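Local coordinates for protein thermostable carboxypeptidase 1 (Pyrococcus furiosus, PDB 1KA2) that removes amino acids one at a time from the C-terminus of peptides with broad specificity, as a cobalt-dependent metallocarboxypeptidase of the M32 family, at residues T169-K174 with P472-L477; A158-D161 with G166-T169; Q221-P226 with A451-I456; K438-D443 with K457-E462. One frame throughout, in Å; residues are numbered along the deposited sequence.

Contact 1 (T169-K174 with P472-L477)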
loop_
_atom_site.group_PDB
_atom_site.type_symbol
_atom_site.label_atom_id
_atom_site.label_comp_id
_atom_site.label_asym_id
_atom_site.label_seq_id
_atom_site.Cartn_x
_atom_site.Cartn_y
_atom_site.Cartn_z
ATOM N N THR A 169 18.432 -11.240 31.582
ATOM C CA THR A 169 19.854 -11.325 31.291
ATOM C C THR A 169 20.358 -12.722 31.653
ATOM O O THR A 169 21.140 -13.318 30.913
ATOM C CB THR A 169 20.663 -10.259 32.079
ATOM O OG1 THR A 169 20.218 -8.946 31.710
ATOM C CG2 THR A 169 22.159 -10.377 31.768
ATOM N N ARG A 170 19.885 -13.247 32.785
ATOM C CA ARG A 170 20.281 -14.575 33.258
ATOM C C ARG A 170 19.959 -15.619 32.199
ATOM O O ARG A 170 20.723 -16.551 31.993
ATOM C CB ARG A 170 19.560 -14.914 34.573
ATOM C CG ARG A 170 19.548 -13.769 35.588
ATOM C CD ARG A 170 18.927 -14.187 36.922
ATOM N NE ARG A 170 19.814 -15.051 37.702
ATOM C CZ ARG A 170 20.956 -14.650 38.261
ATOM N NH1 ARG A 170 21.357 -13.392 38.131
ATOM N NH2 ARG A 170 21.701 -15.506 38.950
ATOM N N ASP A 171 18.822 -15.460 31.526
ATOM C CA ASP A 171 18.441 -16.387 30.463
ATOM C C ASP A 171 19.537 -16.396 29.387
ATOM O O ASP A 171 20.100 -17.440 29.052
ATOM C CB ASP A 171 17.123 -15.952 29.808
ATOM C CG ASP A 171 15.909 -16.189 30.692
ATOM O OD1 ASP A 171 15.628 -17.354 31.031
ATOM O OD2 ASP A 171 15.224 -15.210 31.037
ATOM N N VAL A 172 19.838 -15.211 28.865
ATOM C CA VAL A 172 20.834 -15.055 27.807
ATOM C C VAL A 172 22.217 -15.491 28.257
ATOM O O VAL A 172 22.977 -16.077 27.488
ATOM C CB VAL A 172 20.905 -13.578 27.319
ATOM C CG1 VAL A 172 21.832 -13.470 26.113
ATOM C CG2 VAL A 172 19.510 -13.074 26.978
ATOM N N GLU A 173 22.540 -15.193 29.506
ATOM C CA GLU A 173 23.837 -15.558 30.060
ATOM C C GLU A 173 24.006 -17.068 29.977
ATOM O O GLU A 173 25.074 -17.566 29.624
ATOM C CB GLU A 173 23.910 -15.100 31.513
ATOM C CG GLU A 173 25.281 -15.174 32.147
ATOM C CD GLU A 173 25.306 -14.449 33.475
ATOM O OE1 GLU A 173 24.502 -14.813 34.357
ATOM O OE2 GLU A 173 26.117 -13.512 33.636
ATOM N N LYS A 174 22.928 -17.784 30.278
ATOM C CA LYS A 174 22.915 -19.244 30.265
ATOM C C LYS A 174 23.096 -19.924 28.904
ATOM O O LYS A 174 23.966 -20.784 28.749
ATOM C CB LYS A 174 21.611 -19.765 30.878
ATOM C CG LYS A 174 21.320 -21.219 30.489
ATOM C CD LYS A 174 19.827 -21.485 30.316
ATOM C CE LYS A 174 19.575 -22.842 29.654
ATOM N NZ LYS A 174 20.035 -22.893 28.231
ATOM N N PRO A 472 2.722 -15.901 27.081
ATOM C CA PRO A 472 4.019 -15.240 26.912
ATOM C C PRO A 472 4.947 -16.256 26.256
ATOM O O PRO A 472 4.660 -17.452 26.275
ATOM C CB PRO A 472 4.437 -14.923 28.348
ATOM C CG PRO A 472 3.120 -14.793 29.076
ATOM C CD PRO A 472 2.325 -15.933 28.502
ATOM N N PRO A 473 6.069 -15.803 25.680
ATOM C CA PRO A 473 7.007 -16.723 25.024
ATOM C C PRO A 473 7.341 -17.984 25.821
ATOM O O PRO A 473 7.212 -19.099 25.319
ATOM C CB PRO A 473 8.238 -15.855 24.797
ATOM C CG PRO A 473 7.653 -14.503 24.586
ATOM C CD PRO A 473 6.590 -14.424 25.663
ATOM N N LYS A 474 7.771 -17.809 27.064
ATOM C CA LYS A 474 8.136 -18.956 27.883
ATOM C C LYS A 474 6.973 -19.900 28.140
ATOM O O LYS A 474 7.077 -21.097 27.892
ATOM C CB LYS A 474 8.742 -18.486 29.202
ATOM C CG LYS A 474 10.100 -17.845 29.012
ATOM C CD LYS A 474 10.728 -17.463 30.325
ATOM C CE LYS A 474 12.122 -16.903 30.113
ATOM N NZ LYS A 474 12.849 -16.753 31.407
ATOM N N GLU A 475 5.860 -19.363 28.621
ATOM C CA GLU A 475 4.697 -20.190 28.897
ATOM C C GLU A 475 4.236 -20.917 27.630
ATOM O O GLU A 475 3.730 -22.030 27.699
ATOM C CB GLU A 475 3.571 -19.331 29.480
ATOM C CG GLU A 475 2.367 -20.128 29.952
ATOM C CD GLU A 475 1.364 -19.284 30.720
ATOM O OE1 GLU A 475 0.302 -19.827 31.091
ATOM O OE2 GLU A 475 1.638 -18.083 30.954
ATOM N N LEU A 476 4.435 -20.295 26.472
ATOM C CA LEU A 476 4.044 -20.914 25.208
ATOM C C LEU A 476 4.863 -22.172 24.947
ATOM O O LEU A 476 4.317 -23.194 24.537
ATOM C CB LEU A 476 4.230 -19.937 24.042
ATOM C CG LEU A 476 4.000 -20.528 22.647
ATOM C CD1 LEU A 476 2.639 -21.207 22.584
ATOM C CD2 LEU A 476 4.113 -19.423 21.594
ATOM N N LEU A 477 6.170 -22.093 25.180
ATOM C CA LEU A 477 7.051 -23.241 24.968
ATOM C C LEU A 477 6.720 -24.424 25.876
ATOM O O LEU A 477 6.591 -25.554 25.407
ATOM C CB LEU A 477 8.514 -22.842 25.166
ATOM C CG LEU A 477 9.214 -22.310 23.919
ATOM C CD1 LEU A 477 10.568 -21.719 24.290
ATOM C CD2 LEU A 477 9.368 -23.446 22.915
#
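Asp171 and Lys474 meet in a surface salt bridge between two helices, joining the first turn of helix 169-192 to the first turn of helix 473-481. The backbones stand well apart, with 10.9 Å between Asp171 CA and Lys474 CA, and the gap is spanned by the two side chains, which approach from opposite directions. Most of the span belongs to Lys474: its CG stands beside the backbone N (chi1 -69°), and beyond it the chain is fully extended, carrying NZ across to the carboxylate. The ammonium group sits between the two oxygens, somewhat out of the carboxylate plane, with Lys474 NZ 2.9 Å from Asp171 OD1 and equally 2.9 Å from Asp171 OD2. Both hydrogen bonds are weak, as may be expected of an ammonium shared between two oxygens. The firmer bond of Asp171 OD2 is to the backbone N of Arg168, at the N-cap position of helix 169-192. This bond holds the carboxylate at the start of its own helix, where the helix end would tend to stabilise its negative charge. An alanine in place of Asp171 would probably leave the ammonium of Lys474 without its counter-charge and the Arg168 N-H without its side-chain acceptor. The flank of the lysine chain rests against the loop before helix 169-192, where Lys474 CE packs on Gly166 O.

Contact 2 (A158-D161 with G166-T169)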
loop_
_atom_site.group_PDB
_atom_site.type_symbol
_atom_site.label_atom_id
_atom_site.label_comp_id
_atom_site.label_asym_id
_atom_site.label_seq_id
_atom_site.Cartn_x
_atom_site.Cartn_y
_atom_site.Cartn_z
ATOM N N ALA A 158 15.648 -5.080 31.405
ATOM C CA ALA A 158 14.574 -4.217 30.923
ATOM C C ALA A 158 14.596 -4.032 29.408
ATOM O O ALA A 158 13.548 -3.941 28.781
ATOM C CB ALA A 158 14.645 -2.855 31.623
ATOM N N LEU A 159 15.784 -3.969 28.818
ATOM C CA LEU A 159 15.890 -3.802 27.367
ATOM C C LEU A 159 15.564 -5.126 26.681
ATOM O O LEU A 159 14.862 -5.176 25.665
ATOM C CB LEU A 159 17.302 -3.331 27.000
ATOM C CG LEU A 159 17.691 -2.011 27.677
ATOM C CD1 LEU A 159 19.119 -1.631 27.309
ATOM C CD2 LEU A 159 16.720 -0.914 27.255
ATOM N N LEU A 160 16.071 -6.200 27.268
ATOM C CA LEU A 160 15.865 -7.549 26.767
ATOM C C LEU A 160 14.365 -7.854 26.770
ATOM O O LEU A 160 13.819 -8.357 25.784
ATOM C CB LEU A 160 16.615 -8.524 27.676
ATOM C CG LEU A 160 17.558 -9.594 27.122
ATOM C CD1 LEU A 160 18.263 -9.116 25.855
ATOM C CD2 LEU A 160 18.565 -9.952 28.221
ATOM N N ASP A 161 13.706 -7.531 27.881
ATOM C CA ASP A 161 12.269 -7.768 28.045
ATOM C C ASP A 161 11.457 -6.924 27.080
ATOM O O ASP A 161 10.293 -7.229 26.797
ATOM C CB ASP A 161 11.815 -7.423 29.464
ATOM C CG ASP A 161 10.314 -7.608 29.653
ATOM O OD1 ASP A 161 9.874 -8.766 29.819
ATOM O OD2 ASP A 161 9.574 -6.601 29.617
ATOM N N GLY A 166 9.485 -11.299 28.773
ATOM C CA GLY A 166 9.934 -12.254 29.771
ATOM C C GLY A 166 11.393 -12.678 29.708
ATOM O O GLY A 166 11.851 -13.452 30.559
ATOM N N LEU A 167 12.133 -12.192 28.714
ATOM C CA LEU A 167 13.542 -12.553 28.596
ATOM C C LEU A 167 14.336 -11.807 29.679
ATOM O O LEU A 167 14.067 -10.636 29.969
ATOM C CB LEU A 167 14.068 -12.203 27.197
ATOM C CG LEU A 167 15.405 -12.843 26.810
ATOM C CD1 LEU A 167 15.260 -14.363 26.812
ATOM C CD2 LEU A 167 15.841 -12.361 25.432
ATOM N N ARG A 168 15.295 -12.495 30.291
ATOM C CA ARG A 168 16.110 -11.896 31.349
ATOM C C ARG A 168 17.569 -12.051 30.976
ATOM O O ARG A 168 17.908 -12.893 30.152
ATOM C CB ARG A 168 15.864 -12.595 32.698
ATOM C CG ARG A 168 14.466 -12.456 33.298
ATOM C CD ARG A 168 14.164 -11.027 33.704
ATOM N NE ARG A 168 13.305 -10.364 32.730
ATOM C CZ ARG A 168 12.001 -10.162 32.885
ATOM N NH1 ARG A 168 11.388 -10.564 33.989
ATOM N NH2 ARG A 168 11.302 -9.569 31.924
ATOM N N THR A 169 18.432 -11.240 31.582
ATOM C CA THR A 169 19.854 -11.325 31.291
ATOM C C THR A 169 20.358 -12.722 31.653
ATOM O O THR A 169 21.140 -13.318 30.913
ATOM C CB THR A 169 20.663 -10.259 32.079
ATOM O OG1 THR A 169 20.218 -8.946 31.710
ATOM C CG2 THR A 169 22.159 -10.377 31.768
#
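Leu160 and Leu167 form the tight, buried half of this contact. Their side chains meet at an angle, with Leu160 CG 3.7 Å from Leu167 CD2, while the CD2 branch of Leu160 reaches along the backbone that leads into the next helix. There Leu160 CD2 packs 3.6 Å from Arg168 O and equally close to Thr169 N. Pro421 and Ile425 of helix 421-440 lie against Leu160 and Leu167 respectively. On the other, partly exposed side the contact is polar and more open. Asp161 swings its carboxylate across the turn, chi1 178° placing CG opposite the backbone N, and brings OD1 to two donors. Gly166 N gives a hydrogen bond of 2.8 Å to Asp161 OD1, arriving on the anti side and tilted 29° from the carboxylate plane. Arg168 NH2 forms a salt bridge 2.7 Å from the same Asp161 OD1, which lies at the edge of the guanidinium. The bent arginine chain is also tied back by a hydrogen bond from Arg168 NE to Leu167 O (2.9 Å), the donor standing above the carbonyl plane, and Asp161 OD2 pairs with Arg92. The whole is a short turn linking two consecutive helices, 155-163 and 169-192, apolar inside and fastened outside by one aspartate.

Contact 3 (Q221-P226 with A451-I456)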
loop_
_atom_site.group_PDB
_atom_site.type_symbol
_atom_site.label_atom_id
_atom_site.label_comp_id
_atom_site.label_asym_id
_atom_site.label_seq_id
_atom_site.Cartn_x
_atom_site.Cartn_y
_atom_site.Cartn_z
ATOM N N GLN A 221 5.527 -22.677 -4.287
ATOM C CA GLN A 221 4.334 -23.458 -4.626
ATOM C C GLN A 221 4.484 -24.863 -4.033
ATOM O O GLN A 221 3.496 -25.498 -3.656
ATOM C CB GLN A 221 4.156 -23.546 -6.140
ATOM C CG GLN A 221 4.304 -22.203 -6.837
ATOM C CD GLN A 221 4.024 -22.269 -8.339
ATOM O OE1 GLN A 221 2.972 -21.830 -8.790
ATOM N NE2 GLN A 221 4.953 -22.819 -9.108
ATOM N N LYS A 222 5.720 -25.344 -3.935
ATOM C CA LYS A 222 5.952 -26.655 -3.354
ATOM C C LYS A 222 5.633 -26.618 -1.871
ATOM O O LYS A 222 5.214 -27.623 -1.298
ATOM C CB LYS A 222 7.396 -27.101 -3.582
ATOM C CG LYS A 222 7.628 -27.630 -4.979
ATOM C CD LYS A 222 6.679 -28.784 -5.274
ATOM C CE LYS A 222 6.726 -29.170 -6.741
ATOM N NZ LYS A 222 5.754 -30.256 -7.054
ATOM N N PHE A 223 5.832 -25.453 -1.259
ATOM C CA PHE A 223 5.540 -25.261 0.164
ATOM C C PHE A 223 4.047 -25.009 0.377
ATOM O O PHE A 223 3.559 -25.043 1.510
ATOM C CB PHE A 223 6.301 -24.051 0.730
ATOM C CG PHE A 223 7.778 -24.283 0.949
ATOM C CD1 PHE A 223 8.331 -25.558 0.876
ATOM C CD2 PHE A 223 8.612 -23.209 1.277
ATOM C CE1 PHE A 223 9.685 -25.761 1.128
ATOM C CE2 PHE A 223 9.970 -23.402 1.534
ATOM C CZ PHE A 223 10.508 -24.678 1.460
ATOM N N GLY A 224 3.327 -24.733 -0.705
ATOM C CA GLY A 224 1.909 -24.456 -0.568
ATOM C C GLY A 224 1.642 -23.006 -0.185
ATOM O O GLY A 224 0.577 -22.678 0.347
ATOM N N PHE A 225 2.619 -22.138 -0.448
ATOM C CA PHE A 225 2.493 -20.709 -0.160
ATOM C C PHE A 225 1.308 -20.256 -1.024
ATOM O O PHE A 225 1.352 -20.357 -2.249
ATOM C CB PHE A 225 3.792 -19.995 -0.554
ATOM C CG PHE A 225 3.906 -18.589 -0.026
ATOM C CD1 PHE A 225 3.684 -18.319 1.318
ATOM C CD2 PHE A 225 4.279 -17.548 -0.864
ATOM C CE1 PHE A 225 3.835 -17.033 1.828
ATOM C CE2 PHE A 225 4.434 -16.256 -0.367
ATOM C CZ PHE A 225 4.212 -16.001 0.989
ATOM N N PRO A 226 0.233 -19.762 -0.390
ATOM C CA PRO A 226 -0.986 -19.307 -1.076
ATOM C C PRO A 226 -0.931 -17.986 -1.855
ATOM O O PRO A 226 -1.595 -17.014 -1.485
ATOM C CB PRO A 226 -2.010 -19.288 0.057
ATOM C CG PRO A 226 -1.190 -18.786 1.201
ATOM C CD PRO A 226 0.116 -19.562 1.069
ATOM N N ALA A 451 8.328 -33.409 -1.051
ATOM C CA ALA A 451 7.519 -32.195 -1.053
ATOM C C ALA A 451 6.195 -32.355 -0.308
ATOM O O ALA A 451 5.219 -31.660 -0.599
ATOM C CB ALA A 451 7.267 -31.725 -2.493
ATOM N N GLU A 452 6.163 -33.271 0.652
ATOM C CA GLU A 452 4.962 -33.482 1.452
ATOM C C GLU A 452 5.089 -32.670 2.740
ATOM O O GLU A 452 5.419 -33.209 3.805
ATOM C CB GLU A 452 4.807 -34.964 1.778
ATOM C CG GLU A 452 4.549 -35.828 0.556
ATOM C CD GLU A 452 4.595 -37.308 0.876
ATOM O OE1 GLU A 452 3.950 -37.734 1.861
ATOM O OE2 GLU A 452 5.277 -38.047 0.137
ATOM N N PHE A 453 4.814 -31.372 2.640
ATOM C CA PHE A 453 4.929 -30.482 3.788
ATOM C C PHE A 453 3.684 -30.248 4.630
ATOM O O PHE A 453 3.776 -29.671 5.713
ATOM C CB PHE A 453 5.464 -29.129 3.340
ATOM C CG PHE A 453 6.784 -29.207 2.647
ATOM C CD1 PHE A 453 6.853 -29.249 1.256
ATOM C CD2 PHE A 453 7.963 -29.227 3.382
ATOM C CE1 PHE A 453 8.077 -29.302 0.611
ATOM C CE2 PHE A 453 9.191 -29.281 2.743
ATOM C CZ PHE A 453 9.249 -29.318 1.353
ATOM N N ASP A 454 2.523 -30.682 4.158
ATOM C CA ASP A 454 1.314 -30.460 4.932
ATOM C C ASP A 454 1.392 -30.953 6.373
ATOM O O ASP A 454 1.057 -30.215 7.296
ATOM C CB ASP A 454 0.102 -31.069 4.220
ATOM C CG ASP A 454 -0.279 -30.302 2.968
ATOM O OD1 ASP A 454 0.171 -29.145 2.816
ATOM O OD2 ASP A 454 -1.035 -30.844 2.139
ATOM N N PRO A 455 1.831 -32.205 6.596
ATOM C CA PRO A 455 1.899 -32.655 7.994
ATOM C C PRO A 455 2.846 -31.820 8.861
ATOM O O PRO A 455 2.602 -31.622 10.055
ATOM C CB PRO A 455 2.327 -34.127 7.875
ATOM C CG PRO A 455 3.011 -34.202 6.529
ATOM C CD PRO A 455 2.157 -33.302 5.669
ATOM N N ILE A 456 3.921 -31.328 8.252
ATOM C CA ILE A 456 4.895 -30.504 8.959
ATOM C C ILE A 456 4.330 -29.118 9.225
ATOM O O ILE A 456 4.598 -28.520 10.265
ATOM C CB ILE A 456 6.194 -30.375 8.149
ATOM C CG1 ILE A 456 6.903 -31.730 8.128
ATOM C CG2 ILE A 456 7.085 -29.262 8.741
ATOM C CD1 ILE A 456 8.102 -31.779 7.225
#
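A T-shaped aromatic pair, Phe223 against Phe453, joins the C-terminal end of helix 209-223 to the short link between helices 444-450 and 454-465. Phe223 presents its edge to the face of Phe453; the ring planes stand at 80° and the centroids lie 5.0 Å apart. Between the rings the closest approach is Phe223 CE1 to Phe453 CZ, at 3.6 Å. Beside it, Phe223 CD1 sits 3.7 Å above the plane of the Phe453 ring, displaced toward the rim. Phe223 leaves its backbone pointing away from 451-456, and the ring returns to it because CG lies beside the backbone N (chi1 -75°). Phe453 also touches the backbone of the facing helix end, with Phe453 CD1 3.4 Å from Lys222 O. Directly after these residues the helix is ended by a Schellman motif in which Gly224, with positive phi, is the C-prime residue, Phe225 N bonding back to Leu220 O. Ala451 closes helix 444-450 with a Schellman motif of its own, and its CB lies 4.1 Å from Lys222 CD, a looser apolar touch at the border of the contact. Val448 and Leu318 pack on Phe453. Phe223 leads inward: it meets the ring of Phe271 within the HEXXH motif and makes a further edge-to-face pair with Trp305, while its side chain is about 9 Å from that of the metal ligand His269. The backbone oxygen of Phe223 accepts a hydrogen bond from Lys457 NZ, on the first turn of helix 454-465.

Contact 4 (K438-D443 with K457-E462)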
loop_
_atom_site.group_PDB
_atom_site.type_symbol
_atom_site.label_atom_id
_atom_site.label_comp_id
_atom_site.label_asym_id
_atom_site.label_seq_id
_atom_site.Cartn_x
_atom_site.Cartn_y
_atom_site.Cartn_z
ATOM N N LYS A 438 10.594 -34.480 14.987
ATOM C CA LYS A 438 11.250 -35.696 14.520
ATOM C C LYS A 438 10.672 -36.891 15.276
ATOM O O LYS A 438 10.775 -38.033 14.826
ATOM C CB LYS A 438 12.759 -35.589 14.758
ATOM C CG LYS A 438 13.568 -36.696 14.146
ATOM C CD LYS A 438 13.439 -36.721 12.636
ATOM C CE LYS A 438 14.291 -37.833 12.057
ATOM N NZ LYS A 438 14.151 -37.947 10.580
ATOM N N LYS A 439 10.057 -36.607 16.422
ATOM C CA LYS A 439 9.437 -37.621 17.265
ATOM C C LYS A 439 8.035 -37.979 16.779
ATOM O O LYS A 439 7.691 -39.155 16.687
ATOM C CB LYS A 439 9.374 -37.130 18.716
ATOM C CG LYS A 439 8.416 -37.911 19.605
ATOM C CD LYS A 439 8.532 -37.514 21.075
ATOM C CE LYS A 439 8.146 -36.063 21.314
ATOM N NZ LYS A 439 8.377 -35.654 22.735
ATOM N N ASP A 440 7.223 -36.971 16.472
ATOM C CA ASP A 440 5.865 -37.224 15.995
ATOM C C ASP A 440 5.836 -37.577 14.517
ATOM O O ASP A 440 4.873 -38.163 14.037
ATOM C CB ASP A 440 4.970 -36.007 16.235
ATOM C CG ASP A 440 4.881 -35.640 17.692
ATOM O OD1 ASP A 440 4.845 -36.570 18.520
ATOM O OD2 ASP A 440 4.838 -34.434 18.014
ATOM N N ILE A 441 6.901 -37.220 13.802
ATOM C CA ILE A 441 7.002 -37.488 12.372
ATOM C C ILE A 441 8.407 -38.002 12.056
ATOM O O ILE A 441 9.229 -37.288 11.479
ATOM C CB ILE A 441 6.751 -36.204 11.551
ATOM C CG1 ILE A 441 5.477 -35.510 12.037
ATOM C CG2 ILE A 441 6.642 -36.547 10.070
ATOM C CD1 ILE A 441 5.203 -34.181 11.357
ATOM N N PRO A 442 8.701 -39.258 12.433
ATOM C CA PRO A 442 10.023 -39.842 12.181
ATOM C C PRO A 442 10.420 -39.917 10.712
ATOM O O PRO A 442 11.592 -40.110 10.396
ATOM C CB PRO A 442 9.928 -41.217 12.845
ATOM C CG PRO A 442 8.463 -41.541 12.761
ATOM C CD PRO A 442 7.816 -40.225 13.108
ATOM N N ASP A 443 9.454 -39.765 9.815
ATOM C CA ASP A 443 9.745 -39.802 8.384
ATOM C C ASP A 443 9.809 -38.361 7.859
ATOM O O ASP A 443 9.447 -38.070 6.712
ATOM C CB ASP A 443 8.666 -40.603 7.651
ATOM C CG ASP A 443 7.291 -39.969 7.760
ATOM O OD1 ASP A 443 6.989 -39.378 8.817
ATOM O OD2 ASP A 443 6.505 -40.076 6.793
ATOM N N LYS A 457 3.554 -28.610 8.272
ATOM C CA LYS A 457 2.937 -27.303 8.423
ATOM C C LYS A 457 1.873 -27.389 9.513
ATOM O O LYS A 457 1.734 -26.482 10.333
ATOM C CB LYS A 457 2.303 -26.852 7.095
ATOM C CG LYS A 457 3.323 -26.491 6.014
ATOM C CD LYS A 457 2.729 -26.567 4.616
ATOM C CE LYS A 457 1.616 -25.557 4.409
ATOM N NZ LYS A 457 1.019 -25.660 3.045
ATOM N N ALA A 458 1.135 -28.491 9.529
ATOM C CA ALA A 458 0.077 -28.691 10.517
ATOM C C ALA A 458 0.645 -28.909 11.927
ATOM O O ALA A 458 0.049 -28.487 12.921
ATOM C CB ALA A 458 -0.794 -29.884 10.103
ATOM N N TRP A 459 1.798 -29.567 12.012
ATOM C CA TRP A 459 2.424 -29.818 13.314
ATOM C C TRP A 459 2.806 -28.472 13.915
ATOM O O TRP A 459 2.576 -28.226 15.094
ATOM C CB TRP A 459 3.678 -30.686 13.151
ATOM C CG TRP A 459 4.275 -31.143 14.445
ATOM C CD1 TRP A 459 4.055 -32.337 15.075
ATOM C CD2 TRP A 459 5.214 -30.427 15.258
ATOM N NE1 TRP A 459 4.805 -32.412 16.224
ATOM C CE2 TRP A 459 5.524 -31.253 16.362
ATOM C CE3 TRP A 459 5.824 -29.171 15.160
ATOM C CZ2 TRP A 459 6.420 -30.864 17.360
ATOM C CZ3 TRP A 459 6.720 -28.782 16.157
ATOM C CH2 TRP A 459 7.006 -29.629 17.241
ATOM N N LEU A 460 3.389 -27.605 13.087
ATOM C CA LEU A 460 3.783 -26.273 13.531
ATOM C C LEU A 460 2.558 -25.468 13.972
ATOM O O LEU A 460 2.607 -24.747 14.962
ATOM C CB LEU A 460 4.523 -25.522 12.413
ATOM C CG LEU A 460 6.066 -25.495 12.327
ATOM C CD1 LEU A 460 6.713 -26.001 13.609
ATOM C CD2 LEU A 460 6.521 -26.303 11.165
ATOM N N ARG A 461 1.452 -25.606 13.246
ATOM C CA ARG A 461 0.230 -24.876 13.583
ATOM C C ARG A 461 -0.269 -25.213 14.982
ATOM O O ARG A 461 -0.446 -24.329 15.820
ATOM C CB ARG A 461 -0.870 -25.182 12.561
ATOM C CG ARG A 461 -2.183 -24.462 12.817
ATOM C CD ARG A 461 -3.004 -24.409 11.543
ATOM N NE ARG A 461 -3.825 -23.202 11.484
ATOM C CZ ARG A 461 -4.322 -22.683 10.360
ATOM N NH1 ARG A 461 -4.087 -23.267 9.188
ATOM N NH2 ARG A 461 -5.043 -21.565 10.403
ATOM N N GLU A 462 -0.497 -26.498 15.224
ATOM C CA GLU A 462 -0.991 -26.968 16.512
ATOM C C GLU A 462 -0.062 -26.659 17.669
ATOM O O GLU A 462 -0.518 -26.287 18.753
ATOM C CB GLU A 462 -1.225 -28.480 16.473
ATOM C CG GLU A 462 -2.660 -28.882 16.214
ATOM C CD GLU A 462 -3.609 -28.350 17.269
ATOM O OE1 GLU A 462 -3.380 -28.615 18.475
ATOM O OE2 GLU A 462 -4.584 -27.667 16.888
#
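The indole of Trp459 turns its NE1 edge to Asp440 and has Leu460 CD1 at its edge as well, in the ring plane, while Lys463, one turn further along the same helix, makes a cation-pi contact with the ring. Asp440 OD2 also lies in the ring plane and takes a hydrogen bond from Trp459 NE1 at 2.7 Å. The bond is almost straight, 176° at the hydrogen, and uses the anti lone pair of OD2, the one directed away from the other carboxylate oxygen. The side chains cross at about a right angle, and carboxylate and indole planes are turned 44° against each other. Asp440 CB stays near as well, 3.6 Å from Trp459 NE1. The tryptophan reaches over because its CG is anti to the backbone N (chi1 -172°), which sends the ring out from helix 454-465 toward the end of helix 421-440. At the root of the ring, Ile441 CD1 packs 4.2 Å from Trp459 CB, and His436 and Ile437 touch the Trp459 side chain. Asp440 occupies the last turn of its helix, where the helix end would tend to disfavour a negative charge; the indole N-H, with a long and weak ion pair to Lys463, may offset this. A phenylalanine in place of Trp459 would probably leave Asp440 OD2 without its N-H donor and its carboxylate more able to turn. The arrangement belongs to a compact run of three helices, in which 421-440 and 454-465 are joined through the short helix 444-450 and pinned by an aspartate-indole bond.

Overall arrangement
All four contacts lie in one M32 peptidase fold built mainly of helices. Contacts 1 and 2 are neighbours, with centres 9 Å apart; they share Thr169 and touch where Val172 packs on Leu160. Contacts 3 and 4 form a second pair, 13 Å between centres, both using helix 454-465 and touching through Pro455 and Ile441. The pairs are well separated: contacts 2 and 3, 35 Å apart, lie on opposite sides of the chain's centre. Along the chain, contact 2 closes before contacts 3 and 4 open, these two cross, and both are nested within the loop closed by contact 1, which thus ties helix 169-192 to helix 473-481, near the C-terminus.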